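Local coordinates for protein T cell receptor mu chain (Monodelphis domestica, PDB 7L15) that pairs with a gamma chain to form the marsupial gamma-mu T cell receptor, a T-cell-surface receptor that probably recognises antigen, at residues R107-G110 / D116-V119. Sequence-based numbering, arbitrary orientation.
Sequences RRVG and DKLV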
loop_
_atom_site.group_PDB
_atom_site.type_symbol
_atom_site.label_atom_id
_atom_site.label_comp_id
_atom_site.label_asym_id
_atom_site.label_seq_id
_atom_site.Cartn_x
_atom_site.Cartn_y
_atom_site.Cartn_z
ATOM N N ARG A 107 20.086 9.625 4.059
ATOM C CA ARG A 107 21.495 9.659 4.419
ATOM C C ARG A 107 21.751 8.656 5.533
ATOM O O ARG A 107 21.032 8.641 6.540
ATOM C CB ARG A 107 21.943 11.060 4.877
ATOM C CG ARG A 107 23.402 11.092 5.421
ATOM C CD ARG A 107 23.854 12.484 5.904
ATOM N NE ARG A 107 25.271 12.534 6.299
ATOM C CZ ARG A 107 25.729 13.073 7.434
ATOM N NH1 ARG A 107 24.896 13.627 8.310
ATOM N NH2 ARG A 107 27.041 13.083 7.690
ATOM N N ARG A 108 22.783 7.838 5.363
ATOM C CA ARG A 108 23.200 6.927 6.414
ATOM C C ARG A 108 24.058 7.684 7.422
ATOM O O ARG A 108 24.993 8.390 7.038
ATOM C CB ARG A 108 23.962 5.741 5.818
ATOM C CG ARG A 108 24.490 4.779 6.868
ATOM C CD ARG A 108 25.014 3.500 6.222
ATOM N NE ARG A 108 25.370 2.548 7.259
ATOM C CZ ARG A 108 25.271 1.231 7.140
ATOM N NH1 ARG A 108 24.815 0.690 6.015
ATOM N NH2 ARG A 108 25.608 0.461 8.163
ATOM N N VAL A 109 23.710 7.565 8.703
ATOM C CA VAL A 109 24.316 8.332 9.789
ATOM C C VAL A 109 24.574 7.397 10.964
ATOM O O VAL A 109 23.695 6.617 11.341
ATOM C CB VAL A 109 23.406 9.502 10.222
ATOM C CG1 VAL A 109 23.875 10.110 11.526
ATOM C CG2 VAL A 109 23.340 10.565 9.121
ATOM N N GLY A 110 25.769 7.462 11.539
ATOM C CA GLY A 110 26.047 6.727 12.762
ATOM C C GLY A 110 27.516 6.347 12.852
ATOM O O GLY A 110 28.360 6.922 12.174
ATOM N N ASP A 116 23.742 2.075 12.627
ATOM C CA ASP A 116 23.508 3.287 11.853
ATOM C C ASP A 116 22.024 3.453 11.553
ATOM O O ASP A 116 21.268 2.481 11.456
ATOM C CB ASP A 116 24.307 3.256 10.539
ATOM C CG ASP A 116 25.804 3.495 10.747
ATOM O OD1 ASP A 116 26.218 3.666 11.912
ATOM O OD2 ASP A 116 26.565 3.525 9.753
ATOM N N LYS A 117 21.602 4.700 11.412
ATOM C CA LYS A 117 20.245 5.004 10.987
ATOM C C LYS A 117 20.244 5.670 9.616
ATOM O O LYS A 117 21.258 6.186 9.133
ATOM C CB LYS A 117 19.525 5.917 11.982
ATOM C CG LYS A 117 20.249 7.231 12.199
ATOM C CD LYS A 117 19.541 8.165 13.196
ATOM C CE LYS A 117 20.270 9.520 13.225
ATOM N NZ LYS A 117 19.536 10.616 13.927
ATOM N N LEU A 118 19.074 5.634 9.001
ATOM C CA LEU A 118 18.753 6.449 7.850
ATOM C C LEU A 118 18.023 7.683 8.358
ATOM O O LEU A 118 17.136 7.569 9.207
ATOM C CB LEU A 118 17.880 5.662 6.871
ATOM C CG LEU A 118 18.624 4.482 6.238
ATOM C CD1 LEU A 118 17.704 3.675 5.324
ATOM C CD2 LEU A 118 19.800 5.056 5.462
ATOM N N VAL A 119 18.455 8.859 7.902
ATOM C CA VAL A 119 17.697 10.093 8.053
ATOM C C VAL A 119 17.046 10.357 6.711
ATOM O O VAL A 119 17.707 10.252 5.670
ATOM C CB VAL A 119 18.580 11.279 8.493
ATOM C CG1 VAL A 119 17.713 12.525 8.758
ATOM C CG2 VAL A 119 19.338 10.939 9.735
#
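Arg-108 reaches across to Asp-116 in the one salt bridge between 107-110 and 116-119. With CG anti to the backbone N (chi1 177°) and the chain extended to NE, the guanidinium arrives beside the carboxylate: NE donates to OD2 of Asp-116 at 2.9 Å, almost straight at 174°. The acceptor lies in the guanidinium plane but offers its anti lone pair, and the two flat groups stand nearly perpendicular. Arginine suits this place because a single planar group can use NE for Asp-116, NH2 for the carbonyl O of Asp-113 and its flat cation for a cation-pi contact with Trp-100 of the neighbouring gamma chain. Asp-116 spends OD1 on the backbone N of Gly-112, so one carboxylate joins strand 101-109 to the loop.

Arg-107 and Val-119 form a hydrogen-bonded antiparallel pair, with N and O of each residue exchanging bonds with the other; Val-109 and Lys-117 do the same, Val-109 N to Lys-117 O spanning 2.8 Å. Between them Arg-108 faces Leu-118 in a non-hydrogen-bonded pair. These are the F and G strands of the immunoglobulin V domain, and the hairpin they form carries the CDR3 loop. At its start glycine fits: in the backbone conformation of Gly-110 a CB would press on the carbonyl O of Val-109 and run into OD1 of Asp-116.

Apolar contacts follow the alternation of faces. Beta-branched Val-109 and Val-119 meet through their CG2 methyls at 4.1 Å, while CG1 of Val-109 touches the aliphatic CE of Lys-117 at 4.0 Å. On the face of Arg-108, buried Leu-118 brings CD2 to 4.0 Å from CA of Arg-108 and also packs on Tyr-51.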